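Local atomic coordinates of benzyl alcohol dehydrogenase (PDB entry 1F8F), a protein that catalyses the NAD-dependent oxidation of benzyl alcohol, and probably of related aryl alcohols, to the aldehyde, as a zinc-containing alcohol dehydrogenase. Residues A23-R27 / N124-C128; V38-C44 / K365-A371; Y91-C97 / P105-F111; S192-G198 / V259-S265. All coordinates share one frame; numbering follows the deposited sequence.

Contact 1. Residues A23-R27 / N124-C128; sequences ALKIR and NHALC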
loop_
_atom_site.group_PDB
_atom_site.type_symbol
_atom_site.label_atom_id
_atom_site.label_comp_id
_atom_site.label_asym_id
_atom_site.label_seq_id
_atom_site.Cartn_x
_atom_site.Cartn_y
_atom_site.Cartn_z
ATOM N N ALA A 23 -29.168 -30.794 29.954
ATOM C CA ALA A 23 -30.309 -30.541 29.080
ATOM C C ALA A 23 -30.724 -29.059 29.199
ATOM O O ALA A 23 -30.903 -28.575 30.324
ATOM C CB ALA A 23 -31.513 -31.406 29.416
ATOM N N LEU A 24 -30.820 -28.379 28.047
ATOM C CA LEU A 24 -31.190 -26.959 28.052
ATOM C C LEU A 24 -32.189 -26.609 26.953
ATOM O O LEU A 24 -32.652 -27.429 26.138
ATOM C CB LEU A 24 -29.937 -26.123 27.941
ATOM C CG LEU A 24 -28.682 -26.188 28.776
ATOM C CD1 LEU A 24 -27.662 -25.131 28.306
ATOM C CD2 LEU A 24 -28.791 -25.958 30.263
ATOM N N LYS A 25 -32.593 -25.327 26.890
ATOM C CA LYS A 25 -33.527 -24.879 25.871
ATOM C C LYS A 25 -33.063 -23.637 25.090
ATOM O O LYS A 25 -32.472 -22.716 25.596
ATOM C CB LYS A 25 -34.932 -24.565 26.389
ATOM C CG LYS A 25 -35.776 -25.808 26.612
ATOM C CD LYS A 25 -36.078 -25.979 28.098
ATOM C CE LYS A 25 -37.521 -25.597 28.374
ATOM N NZ LYS A 25 -37.683 -24.196 28.880
ATOM N N ILE A 26 -33.417 -23.665 23.808
ATOM C CA ILE A 26 -33.029 -22.543 22.948
ATOM C C ILE A 26 -34.257 -21.985 22.240
ATOM O O ILE A 26 -35.137 -22.735 21.774
ATOM C CB ILE A 26 -31.898 -22.981 21.997
ATOM C CG1 ILE A 26 -31.302 -21.761 21.317
ATOM C CG2 ILE A 26 -32.498 -23.985 21.008
ATOM C CD1 ILE A 26 -29.823 -21.581 21.276
ATOM N N ARG A 27 -34.277 -20.645 22.161
ATOM C CA ARG A 27 -35.412 -19.974 21.533
ATOM C C ARG A 27 -35.282 -19.805 20.034
ATOM O O ARG A 27 -34.191 -19.944 19.476
ATOM C CB ARG A 27 -35.578 -18.595 22.179
ATOM C CG ARG A 27 -34.743 -17.497 21.562
ATOM C CD ARG A 27 -34.791 -16.185 22.316
ATOM N NE ARG A 27 -33.736 -15.284 21.908
ATOM C CZ ARG A 27 -33.330 -14.744 20.789
ATOM N NH1 ARG A 27 -33.907 -14.945 19.616
ATOM N NH2 ARG A 27 -32.272 -13.942 20.842
ATOM N N ASN A 124 -29.533 -10.370 28.233
ATOM C CA ASN A 124 -30.436 -11.458 27.920
ATOM C C ASN A 124 -29.595 -12.633 27.438
ATOM O O ASN A 124 -28.524 -12.416 26.851
ATOM C CB ASN A 124 -31.404 -10.997 26.827
ATOM C CG ASN A 124 -32.419 -10.002 27.355
ATOM O OD1 ASN A 124 -32.297 -9.480 28.466
ATOM N ND2 ASN A 124 -33.474 -9.746 26.585
ATOM N N HIS A 125 -30.039 -13.842 27.757
ATOM C CA HIS A 125 -29.290 -15.012 27.306
ATOM C C HIS A 125 -30.215 -15.714 26.336
ATOM O O HIS A 125 -31.411 -15.520 26.531
ATOM C CB HIS A 125 -28.853 -15.860 28.460
ATOM C CG HIS A 125 -27.798 -15.240 29.316
ATOM N ND1 HIS A 125 -28.087 -14.695 30.542
ATOM C CD2 HIS A 125 -26.471 -15.076 29.169
ATOM C CE1 HIS A 125 -26.988 -14.229 31.104
ATOM N NE2 HIS A 125 -25.972 -14.442 30.288
ATOM N N ALA A 126 -29.724 -16.355 25.301
ATOM C CA ALA A 126 -30.617 -17.033 24.369
ATOM C C ALA A 126 -30.778 -18.512 24.748
ATOM O O ALA A 126 -31.616 -19.222 24.200
ATOM C CB ALA A 126 -30.089 -16.900 22.956
ATOM N N LEU A 127 -29.966 -18.982 25.685
ATOM C CA LEU A 127 -29.993 -20.355 26.139
ATOM C C LEU A 127 -30.564 -20.460 27.562
ATOM O O LEU A 127 -30.063 -19.809 28.481
ATOM C CB LEU A 127 -28.612 -21.006 26.160
ATOM C CG LEU A 127 -28.021 -21.488 24.837
ATOM C CD1 LEU A 127 -26.596 -21.990 25.010
ATOM C CD2 LEU A 127 -28.913 -22.568 24.255
ATOM N N CYS A 128 -31.561 -21.353 27.689
ATOM C CA CYS A 128 -32.151 -21.537 29.000
ATOM C C CYS A 128 -31.955 -22.909 29.635
ATOM O O CYS A 128 -32.423 -23.838 28.987
ATOM C CB CYS A 128 -33.663 -21.250 28.914
ATOM S SG CYS A 128 -34.013 -20.139 30.298
HETATM O O HOH W 1 -33.322 -14.182 24.144
#
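Ile26 and Leu127 meet through their branch ends, CD1 of the isoleucine lying 3.3 Å from CD2 of the leucine, tighter than ordinary van der Waals contact. Ile26 sends CG1 opposite its own backbone N (chi1 -168°), which carries CD1 over to the leucine; its CB also touches CD2. Strand 5-11 adds Ile7 to both side chains. The backbones hold the pair in place: Lys25 N gives a hydrogen bond to Cys128 O at 2.6 Å, and Cys128 N returns a nearly straight one to Lys25 O at 2.7 Å. The Arg27 chain, extended from CG to NE, brings NE to 4.1 Å from Ala126 CB, the methyl lying oblique to the guanidinium. A water lies doubtfully close to NE and donates weakly to His125 O, while NH1 forms a salt bridge with Glu33. Backbone pairing and a small apolar patch thus hold the 124-128 loop against the edge of strand 20-26, with the arginine's charge met by a carboxylate at one end.

Contact 2. Residues V38-C44 / K365-A371; sequences VVATGMC and KPIIKIA. With ZN (zinc ion), chain B.
Thr41 and Ile368 face each other as the hydrogen-bonded pair of antiparallel strands 40-42 and 365-369, with Thr41 N to Ile368 O at 3.1 Å and Ile368 N to Thr41 O at 3.0 Å; Met43 N continues the series of backbone bonds to Pro366 O. At the other end Val39 O takes both Ile370 N and Ala371 N from the same face of its carbonyl plane, and a water links this oxygen to Ala371 O. Val39 and Ala40 together face Ser68 in a classic beta bulge.

The apolar contacts fall on both faces. Ala40 CB meets Ile367 CG2 at 3.6 Å on one. On the other, Ile368 CD1 touches Met43 CE at 3.8 Å; the methionine extends as far as SD and bends only at its last torsion (chi3 -72°), which sets the methyl against the isoleucine. Ile370 CD1 touches both Val38 CG1 and Thr41 OG1, the latter hydrogen-bonded to Ser144 O.

Among charged groups, Lys365 folds at chi2 and chi3, bringing NZ to Met43 O at 2.9 Å from above the carbonyl plane; Glu66 takes the same ammonium in a salt bridge. Cys44 SG binds zinc at 2.4 Å, with His65 and Cys173 as further ligands. The buried lysine is therefore compensated by a carbonyl and a carboxylate, and its bond to Met43 O probably helps to fix the backbone leading into the metal-binding cysteine.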
loop_
_atom_site.group_PDB
_atom_site.type_symbol
_atom_site.label_atom_id
_atom_site.label_comp_id
_atom_site.label_asym_id
_atom_site.label_seq_id
_atom_site.Cartn_x
_atom_site.Cartn_y
_atom_site.Cartn_z
ATOM N N VAL A 38 -26.017 -27.945 14.717
ATOM C CA VAL A 38 -24.585 -28.234 14.670
ATOM C C VAL A 38 -24.172 -29.671 14.306
ATOM O O VAL A 38 -24.554 -30.636 14.983
ATOM C CB VAL A 38 -24.006 -27.830 16.032
ATOM C CG1 VAL A 38 -22.503 -28.089 16.167
ATOM C CG2 VAL A 38 -24.321 -26.367 16.375
ATOM N N VAL A 39 -23.308 -29.851 13.309
ATOM C CA VAL A 39 -22.773 -31.159 12.933
ATOM C C VAL A 39 -21.508 -31.454 13.733
ATOM O O VAL A 39 -21.396 -32.510 14.384
ATOM C CB VAL A 39 -22.547 -31.269 11.423
ATOM C CG1 VAL A 39 -21.859 -32.554 10.968
ATOM C CG2 VAL A 39 -23.879 -31.173 10.651
ATOM N N ALA A 40 -20.577 -30.456 13.822
ATOM C CA ALA A 40 -19.357 -30.604 14.601
ATOM C C ALA A 40 -18.670 -29.263 14.894
ATOM O O ALA A 40 -18.845 -28.283 14.187
ATOM C CB ALA A 40 -18.394 -31.590 13.901
ATOM N N THR A 41 -17.898 -29.216 15.988
ATOM C CA THR A 41 -17.304 -27.984 16.453
ATOM C C THR A 41 -15.838 -28.180 16.831
ATOM O O THR A 41 -15.576 -29.017 17.691
ATOM C CB THR A 41 -17.978 -27.462 17.729
ATOM O OG1 THR A 41 -19.367 -27.237 17.474
ATOM C CG2 THR A 41 -17.437 -26.115 18.227
ATOM N N GLY A 42 -14.953 -27.382 16.237
ATOM C CA GLY A 42 -13.541 -27.501 16.598
ATOM C C GLY A 42 -13.207 -27.080 18.009
ATOM O O GLY A 42 -13.944 -26.300 18.617
ATOM N N MET A 43 -12.087 -27.534 18.566
ATOM C CA MET A 43 -11.617 -27.186 19.890
ATOM C C MET A 43 -10.292 -26.410 19.762
ATOM O O MET A 43 -9.376 -26.781 19.058
ATOM C CB MET A 43 -11.309 -28.358 20.829
ATOM C CG MET A 43 -10.990 -27.871 22.248
ATOM S SD MET A 43 -10.455 -29.300 23.284
ATOM C CE MET A 43 -12.037 -30.118 23.479
ATOM N N CYS A 44 -10.213 -25.329 20.500
ATOM C CA CYS A 44 -9.104 -24.378 20.459
ATOM C C CYS A 44 -8.657 -24.052 21.864
ATOM O O CYS A 44 -9.357 -23.983 22.869
ATOM C CB CYS A 44 -9.561 -23.165 19.640
ATOM S SG CYS A 44 -8.714 -21.598 19.858
ATOM N N LYS A 365 -5.464 -30.376 16.145
ATOM C CA LYS A 365 -6.802 -29.791 16.100
ATOM C C LYS A 365 -7.927 -30.799 16.323
ATOM O O LYS A 365 -8.455 -31.365 15.367
ATOM C CB LYS A 365 -6.999 -29.044 14.741
ATOM C CG LYS A 365 -8.400 -28.561 14.450
ATOM C CD LYS A 365 -8.896 -27.576 15.527
ATOM C CE LYS A 365 -8.081 -26.291 15.569
ATOM N NZ LYS A 365 -8.532 -25.364 16.674
ATOM N N PRO A 366 -8.450 -30.893 17.520
ATOM C CA PRO A 366 -9.634 -31.746 17.800
ATOM C C PRO A 366 -10.906 -31.180 17.219
ATOM O O PRO A 366 -11.071 -29.955 17.061
ATOM C CB PRO A 366 -9.690 -31.810 19.309
ATOM C CG PRO A 366 -8.534 -31.016 19.881
ATOM C CD PRO A 366 -7.993 -30.168 18.740
ATOM N N ILE A 367 -11.883 -31.993 16.851
ATOM C CA ILE A 367 -13.206 -31.701 16.332
ATOM C C ILE A 367 -14.250 -32.586 17.019
ATOM O O ILE A 367 -14.110 -33.813 17.097
ATOM C CB ILE A 367 -13.404 -31.803 14.827
ATOM C CG1 ILE A 367 -12.398 -30.941 14.042
ATOM C CG2 ILE A 367 -14.829 -31.312 14.498
ATOM C CD1 ILE A 367 -12.619 -30.817 12.546
ATOM N N ILE A 368 -15.058 -31.965 17.882
ATOM C CA ILE A 368 -16.095 -32.660 18.637
ATOM C C ILE A 368 -17.259 -32.931 17.698
ATOM O O ILE A 368 -17.959 -31.999 17.249
ATOM C CB ILE A 368 -16.512 -31.850 19.905
ATOM C CG1 ILE A 368 -15.333 -31.482 20.761
ATOM C CG2 ILE A 368 -17.447 -32.706 20.793
ATOM C CD1 ILE A 368 -14.633 -30.165 20.766
ATOM N N LYS A 369 -17.489 -34.185 17.335
ATOM C CA LYS A 369 -18.653 -34.594 16.538
ATOM C C LYS A 369 -19.897 -34.596 17.441
ATOM O O LYS A 369 -19.829 -35.212 18.492
ATOM C CB LYS A 369 -18.583 -35.957 15.898
ATOM C CG LYS A 369 -17.751 -36.078 14.641
ATOM C CD LYS A 369 -17.917 -37.527 14.112
ATOM C CE LYS A 369 -16.748 -37.842 13.186
ATOM N NZ LYS A 369 -17.138 -38.778 12.089
ATOM N N ILE A 370 -20.906 -33.855 17.052
ATOM C CA ILE A 370 -22.106 -33.594 17.815
ATOM C C ILE A 370 -23.390 -34.186 17.245
ATOM O O ILE A 370 -24.024 -34.953 17.961
ATOM C CB ILE A 370 -22.204 -32.070 17.995
ATOM C CG1 ILE A 370 -21.067 -31.626 18.925
ATOM C CG2 ILE A 370 -23.563 -31.672 18.564
ATOM C CD1 ILE A 370 -20.846 -30.136 19.063
ATOM N N ALA A 371 -23.728 -33.932 15.985
ATOM C CA ALA A 371 -24.832 -34.569 15.299
ATOM C C ALA A 371 -24.462 -36.040 15.016
ATOM O O ALA A 371 -23.239 -36.366 15.058
ATOM C CB ALA A 371 -25.117 -33.950 13.935
ATOM O OXT ALA A 371 -25.373 -36.826 14.674
HETATM ZN ZN ZN B . -9.853 -19.746 18.806
HETATM O O HOH W 2 -21.133 -35.318 13.612
#

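Contact 3. Residues Y91-C97 / P105-F111; sequences YGYCGKC and PAYCSEF. With ZN (zinc ion), chain C.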
loop_
_atom_site.group_PDB
_atom_site.type_symbol
_atom_site.label_atom_id
_atom_site.label_comp_id
_atom_site.label_asym_id
_atom_site.label_seq_id
_atom_site.Cartn_x
_atom_site.Cartn_y
_atom_site.Cartn_z
ATOM N N TYR A 91 -16.163 -15.555 14.445
ATOM C CA TYR A 91 -16.294 -14.688 15.592
ATOM C C TYR A 91 -17.411 -13.643 15.390
ATOM O O TYR A 91 -18.083 -13.516 14.396
ATOM C CB TYR A 91 -14.997 -13.990 15.936
ATOM C CG TYR A 91 -14.418 -13.155 14.787
ATOM C CD1 TYR A 91 -14.689 -11.790 14.678
ATOM C CD2 TYR A 91 -13.550 -13.727 13.871
ATOM C CE1 TYR A 91 -14.177 -11.032 13.627
ATOM C CE2 TYR A 91 -13.016 -13.006 12.823
ATOM C CZ TYR A 91 -13.305 -11.652 12.741
ATOM O OH TYR A 91 -12.782 -10.939 11.689
ATOM N N GLY A 92 -17.633 -12.865 16.442
ATOM C CA GLY A 92 -18.617 -11.853 16.658
ATOM C C GLY A 92 -18.241 -10.396 16.484
ATOM O O GLY A 92 -17.383 -9.804 17.117
ATOM N N TYR A 93 -18.914 -9.761 15.486
ATOM C CA TYR A 93 -18.714 -8.352 15.150
ATOM C C TYR A 93 -20.007 -7.571 14.930
ATOM O O TYR A 93 -21.063 -8.094 14.576
ATOM C CB TYR A 93 -17.735 -8.158 14.003
ATOM C CG TYR A 93 -18.136 -8.636 12.631
ATOM C CD1 TYR A 93 -18.185 -10.008 12.364
ATOM C CD2 TYR A 93 -18.462 -7.780 11.590
ATOM C CE1 TYR A 93 -18.540 -10.531 11.139
ATOM C CE2 TYR A 93 -18.817 -8.267 10.341
ATOM C CZ TYR A 93 -18.856 -9.630 10.139
ATOM O OH TYR A 93 -19.226 -10.117 8.892
ATOM N N CYS A 94 -19.937 -6.259 15.191
ATOM C CA CYS A 94 -21.085 -5.375 15.079
ATOM C C CYS A 94 -21.409 -4.942 13.647
ATOM O O CYS A 94 -22.627 -4.895 13.463
ATOM C CB CYS A 94 -20.983 -4.165 16.010
ATOM S SG CYS A 94 -20.173 -2.739 15.242
ATOM N N GLY A 95 -20.412 -4.651 12.807
ATOM C CA GLY A 95 -20.617 -4.305 11.410
ATOM C C GLY A 95 -21.218 -2.936 11.103
ATOM O O GLY A 95 -21.644 -2.626 9.981
ATOM N N LYS A 96 -21.193 -2.065 12.117
ATOM C CA LYS A 96 -21.724 -0.711 12.006
ATOM C C LYS A 96 -20.681 0.288 12.539
ATOM O O LYS A 96 -20.860 1.480 12.248
ATOM C CB LYS A 96 -22.950 -0.576 12.924
ATOM C CG LYS A 96 -24.167 -1.407 12.674
ATOM C CD LYS A 96 -25.395 -0.956 13.454
ATOM C CE LYS A 96 -26.433 -2.068 13.605
ATOM N NZ LYS A 96 -27.669 -1.595 14.314
ATOM N N CYS A 97 -19.648 -0.116 13.276
ATOM C CA CYS A 97 -18.677 0.858 13.792
ATOM C C CYS A 97 -17.623 1.272 12.756
ATOM O O CYS A 97 -17.666 0.777 11.618
ATOM C CB CYS A 97 -17.994 0.324 15.066
ATOM S SG CYS A 97 -16.801 -1.026 14.730
ATOM N N PRO A 105 -13.290 -6.019 10.558
ATOM C CA PRO A 105 -14.206 -6.478 11.610
ATOM C C PRO A 105 -13.497 -7.066 12.803
ATOM O O PRO A 105 -13.908 -7.027 13.981
ATOM C CB PRO A 105 -15.115 -7.499 10.901
ATOM C CG PRO A 105 -14.268 -7.985 9.748
ATOM C CD PRO A 105 -13.523 -6.722 9.265
ATOM N N ALA A 106 -12.298 -7.662 12.550
ATOM C CA ALA A 106 -11.557 -8.218 13.691
ATOM C C ALA A 106 -11.249 -7.127 14.734
ATOM O O ALA A 106 -10.970 -7.531 15.865
ATOM C CB ALA A 106 -10.285 -8.890 13.238
ATOM N N TYR A 107 -11.223 -5.849 14.403
ATOM C CA TYR A 107 -10.880 -4.708 15.225
ATOM C C TYR A 107 -12.087 -3.926 15.697
ATOM O O TYR A 107 -12.014 -2.831 16.254
ATOM C CB TYR A 107 -9.749 -3.864 14.511
ATOM C CG TYR A 107 -8.570 -4.830 14.299
ATOM C CD1 TYR A 107 -7.851 -5.367 15.359
ATOM C CD2 TYR A 107 -8.277 -5.293 13.033
ATOM C CE1 TYR A 107 -6.872 -6.306 15.188
ATOM C CE2 TYR A 107 -7.216 -6.170 12.845
ATOM C CZ TYR A 107 -6.540 -6.724 13.924
ATOM O OH TYR A 107 -5.526 -7.611 13.597
ATOM N N CYS A 108 -13.271 -4.467 15.463
ATOM C CA CYS A 108 -14.570 -3.928 15.876
ATOM C C CYS A 108 -14.443 -3.349 17.259
ATOM O O CYS A 108 -13.965 -3.943 18.242
ATOM C CB CYS A 108 -15.712 -4.973 15.888
ATOM S SG CYS A 108 -17.349 -4.608 16.509
ATOM N N SER A 109 -14.972 -2.132 17.447
ATOM C CA SER A 109 -14.908 -1.506 18.781
ATOM C C SER A 109 -15.786 -2.248 19.786
ATOM O O SER A 109 -15.746 -2.011 20.994
ATOM C CB SER A 109 -15.154 -0.003 18.670
ATOM O OG SER A 109 -16.493 0.239 18.244
ATOM N N GLU A 110 -16.577 -3.250 19.376
ATOM C CA GLU A 110 -17.301 -4.056 20.363
ATOM C C GLU A 110 -16.649 -5.432 20.415
ATOM O O GLU A 110 -17.299 -6.332 20.930
ATOM C CB GLU A 110 -18.795 -4.115 20.032
ATOM C CG GLU A 110 -19.499 -2.815 19.764
ATOM C CD GLU A 110 -20.988 -2.642 19.670
ATOM O OE1 GLU A 110 -21.880 -3.489 19.437
ATOM O OE2 GLU A 110 -21.422 -1.456 19.825
ATOM N N PHE A 111 -15.429 -5.677 19.937
ATOM C CA PHE A 111 -14.875 -7.025 20.012
ATOM C C PHE A 111 -14.941 -7.602 21.400
ATOM O O PHE A 111 -15.834 -8.444 21.501
ATOM C CB PHE A 111 -13.453 -7.173 19.431
ATOM C CG PHE A 111 -13.114 -8.597 19.036
ATOM C CD1 PHE A 111 -12.672 -9.510 19.977
ATOM C CD2 PHE A 111 -13.274 -9.026 17.722
ATOM C CE1 PHE A 111 -12.373 -10.806 19.595
ATOM C CE2 PHE A 111 -12.991 -10.300 17.341
ATOM C CZ PHE A 111 -12.521 -11.204 18.275
HETATM ZN ZN ZN C . -17.957 -3.091 14.835
#
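Tyr91, Phe111, Pro105, Ala106 and Tyr93 make up the apolar centre. Phe111 CE2 comes to 3.5 Å from Tyr91 CD1, the two ring planes inclined at 47°. Further out on the same tyrosine, OH lies against Ala106 CB and Pro105 CG. Pro105 CB sits over a face of the Tyr93 ring, 3.8 Å from its centroid, in a CH-pi contact; chi1 of Tyr93 (67°) puts CG between the backbone N and carbonyl carbon, turning the ring toward the proline. Helix 321-333 adds Pro321 beside Tyr91 and Pro105.

Next come the thiolates. Cys94 SG and Cys108 SG each bind zinc at 2.3 Å, Cys97 SG at 2.4 Å, and Cys100 supplies the fourth ligand. Four backbone amides point at three of the sulfurs: Cys94 N reaches Cys108 SG at 3.3 Å and Ser109 N reaches Cys97 SG at 3.5 Å, while Lys96 N and Glu110 N donate to Cys94 SG and Cys108 SG respectively. Such N-H groups would be expected to ease the negative charge on these three sulfurs.

At the polar edge, Ser109 OG packs against Cys97 CB, and Glu110 OE1 approaches Cys94 CB while pairing with Arg114. This four-cysteine lobe is characteristic of the structural zinc site of medium-chain alcohol dehydrogenases, separate from the catalytic metal.

Contact 4. Residues S192-G198 / V259-S265; sequences SSFVTWG and VNFALES. Unlike the reference sequence in segment 192-198: Phe194 (reference Leu).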
loop_
_atom_site.group_PDB
_atom_site.type_symbol
_atom_site.label_atom_id
_atom_site.label_comp_id
_atom_site.label_asym_id
_atom_site.label_seq_id
_atom_site.Cartn_x
_atom_site.Cartn_y
_atom_site.Cartn_z
ATOM N N SER A 192 10.413 -15.118 -0.936
ATOM C CA SER A 192 10.880 -14.690 0.377
ATOM C C SER A 192 11.099 -15.824 1.399
ATOM O O SER A 192 10.847 -17.008 1.151
ATOM C CB SER A 192 9.863 -13.714 1.024
ATOM O OG SER A 192 8.568 -14.356 1.272
ATOM N N SER A 193 11.578 -15.387 2.583
ATOM C CA SER A 193 11.800 -16.284 3.721
ATOM C C SER A 193 10.795 -15.979 4.830
ATOM O O SER A 193 10.554 -14.799 5.160
ATOM C CB SER A 193 13.242 -16.077 4.211
ATOM O OG SER A 193 13.446 -14.851 4.883
ATOM N N PHE A 194 10.190 -17.037 5.377
ATOM C CA PHE A 194 9.193 -17.000 6.444
ATOM C C PHE A 194 9.504 -17.982 7.575
ATOM O O PHE A 194 9.942 -19.130 7.344
ATOM C CB PHE A 194 7.832 -17.444 5.854
ATOM C CG PHE A 194 6.726 -17.580 6.876
ATOM C CD1 PHE A 194 6.144 -16.446 7.460
ATOM C CD2 PHE A 194 6.290 -18.860 7.267
ATOM C CE1 PHE A 194 5.144 -16.620 8.390
ATOM C CE2 PHE A 194 5.286 -18.962 8.209
ATOM C CZ PHE A 194 4.703 -17.857 8.780
ATOM N N VAL A 195 9.153 -17.670 8.817
ATOM C CA VAL A 195 9.344 -18.621 9.932
ATOM C C VAL A 195 8.092 -18.584 10.816
ATOM O O VAL A 195 7.624 -17.485 11.098
ATOM C CB VAL A 195 10.540 -18.315 10.878
ATOM C CG1 VAL A 195 10.496 -16.885 11.446
ATOM C CG2 VAL A 195 10.635 -19.281 12.079
ATOM N N THR A 196 7.649 -19.758 11.295
ATOM C CA THR A 196 6.579 -19.750 12.277
ATOM C C THR A 196 7.084 -20.128 13.675
ATOM O O THR A 196 7.451 -21.354 13.780
ATOM C CB THR A 196 5.372 -20.642 11.995
ATOM O OG1 THR A 196 4.547 -20.551 13.208
ATOM C CG2 THR A 196 5.625 -22.095 11.699
ATOM N N TRP A 197 7.016 -19.275 14.668
ATOM C CA TRP A 197 7.437 -19.726 16.007
ATOM C C TRP A 197 6.287 -20.478 16.643
ATOM O O TRP A 197 5.235 -19.955 17.057
ATOM C CB TRP A 197 7.846 -18.430 16.760
ATOM C CG TRP A 197 9.090 -17.741 16.273
ATOM C CD1 TRP A 197 9.161 -16.771 15.293
ATOM C CD2 TRP A 197 10.435 -17.959 16.733
ATOM N NE1 TRP A 197 10.483 -16.410 15.122
ATOM C CE2 TRP A 197 11.282 -17.127 15.976
ATOM C CE3 TRP A 197 11.017 -18.773 17.712
ATOM C CZ2 TRP A 197 12.664 -17.034 16.188
ATOM C CZ3 TRP A 197 12.375 -18.749 17.894
ATOM C CH2 TRP A 197 13.189 -17.839 17.164
ATOM N N GLY A 198 6.431 -21.803 16.843
ATOM C CA GLY A 198 5.388 -22.638 17.463
ATOM C C GLY A 198 4.713 -23.420 16.330
ATOM O O GLY A 198 4.366 -22.804 15.301
ATOM N N VAL A 259 15.229 -13.474 8.729
ATOM C CA VAL A 259 14.062 -13.803 7.919
ATOM C C VAL A 259 13.235 -12.589 7.507
ATOM O O VAL A 259 13.273 -11.527 8.187
ATOM C CB VAL A 259 13.332 -14.840 8.839
ATOM C CG1 VAL A 259 12.544 -14.183 9.966
ATOM C CG2 VAL A 259 12.335 -15.706 8.040
ATOM N N ASN A 260 12.566 -12.581 6.345
ATOM C CA ASN A 260 11.783 -11.458 5.867
ATOM C C ASN A 260 10.455 -11.294 6.602
ATOM O O ASN A 260 9.980 -10.193 6.883
ATOM C CB ASN A 260 11.462 -11.596 4.391
ATOM C CG ASN A 260 12.646 -11.635 3.455
ATOM O OD1 ASN A 260 12.575 -12.523 2.593
ATOM N ND2 ASN A 260 13.668 -10.751 3.548
ATOM N N PHE A 261 9.828 -12.452 6.922
ATOM C CA PHE A 261 8.542 -12.476 7.573
ATOM C C PHE A 261 8.422 -13.456 8.739
ATOM O O PHE A 261 8.948 -14.550 8.611
ATOM C CB PHE A 261 7.431 -12.801 6.560
ATOM C CG PHE A 261 7.282 -11.857 5.410
ATOM C CD1 PHE A 261 6.486 -10.734 5.480
ATOM C CD2 PHE A 261 7.962 -12.082 4.219
ATOM C CE1 PHE A 261 6.377 -9.821 4.403
ATOM C CE2 PHE A 261 7.878 -11.238 3.148
ATOM C CZ PHE A 261 7.061 -10.114 3.232
ATOM N N ALA A 262 7.741 -13.075 9.851
ATOM C CA ALA A 262 7.576 -14.042 10.919
ATOM C C ALA A 262 6.267 -14.016 11.673
ATOM O O ALA A 262 5.557 -13.012 11.734
ATOM C CB ALA A 262 8.755 -13.871 11.869
ATOM N N LEU A 263 5.972 -15.139 12.329
ATOM C CA LEU A 263 4.796 -15.317 13.151
ATOM C C LEU A 263 5.150 -15.816 14.552
ATOM O O LEU A 263 5.704 -16.916 14.705
ATOM C CB LEU A 263 3.725 -16.235 12.577
ATOM C CG LEU A 263 2.393 -16.467 13.231
ATOM C CD1 LEU A 263 1.327 -15.444 12.867
ATOM C CD2 LEU A 263 1.771 -17.840 12.953
ATOM N N GLU A 264 4.621 -15.100 15.555
ATOM C CA GLU A 264 4.790 -15.511 16.958
ATOM C C GLU A 264 3.464 -16.154 17.394
ATOM O O GLU A 264 2.491 -15.414 17.464
ATOM C CB GLU A 264 5.079 -14.356 17.930
ATOM C CG GLU A 264 5.931 -14.771 19.148
ATOM C CD GLU A 264 5.275 -15.931 19.902
ATOM O OE1 GLU A 264 4.245 -15.679 20.571
ATOM O OE2 GLU A 264 5.718 -17.086 19.759
ATOM N N SER A 265 3.403 -17.464 17.606
ATOM C CA SER A 265 2.215 -18.121 18.084
ATOM C C SER A 265 2.383 -18.854 19.431
ATOM O O SER A 265 1.437 -19.540 19.754
ATOM C CB SER A 265 1.598 -19.168 17.122
ATOM O OG SER A 265 2.277 -20.405 16.962
#
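Two neighbouring parallel strands, 193-197 and 259-264, pair here in the buried middle of the six-stranded coenzyme-binding sheet. Phe261 N binds Ser193 O, Val195 N binds Phe261 O, Leu263 N binds Val195 O, and the run tightens at Trp197 N to Leu263 O, 2.7 Å and nearly along the C=O axis. On one face Phe194 and Phe261 cross at about a right angle: Phe194 CD1 lies 4.0 Å from Phe261 CB, which comes to the ring's edge in its plane. Helix 174-186 covers this face through Cys182 and Leu186. On the other, Val195 CG1 touches Ala262 CB at 3.5 Å and also Val259 CG1, while the Trp197 ring presents an edge to Leu263 O. Polar groups close both ends. Asn260 OD1 accepts from Ser193 N at 3.0 Å, and Asn260 N gives to Ser193 OG at 2.8 Å, so serine and asparagine grip each other reciprocally. At the far end Trp197 O receives both Ser265 N and Ser265 OG, the hydroxyl at 3.0 Å. Beyond it Gly198, at the start of the glycine-rich turn, touches NAD, and Ser265 belongs to the NAD pocket, as expected at the C-terminal strand ends of a Rossmann fold.

Contacts 2 and 4 are the buried strand pairings, one antiparallel and one parallel, on opposite sides of the chain's centre about 29 Å apart between their own centres. Contact 1, at the periphery, sets a loop against strand 20-26, and contact 3 is nearly all loop and turn; both are only partly buried. Contact 2 joins a strand from early in the chain to its C-terminal strand, so contacts 3 and 4 are both nested within the loop it closes. Contacts 2 and 3 each carry zinc: a single ligand beside a buried lysine in the former, three thiolates that accept backbone N-H groups in the latter. Contact 4 meets the coenzyme only at its C-terminal end, whereas contact 1 relies on metal-free backbone pairing.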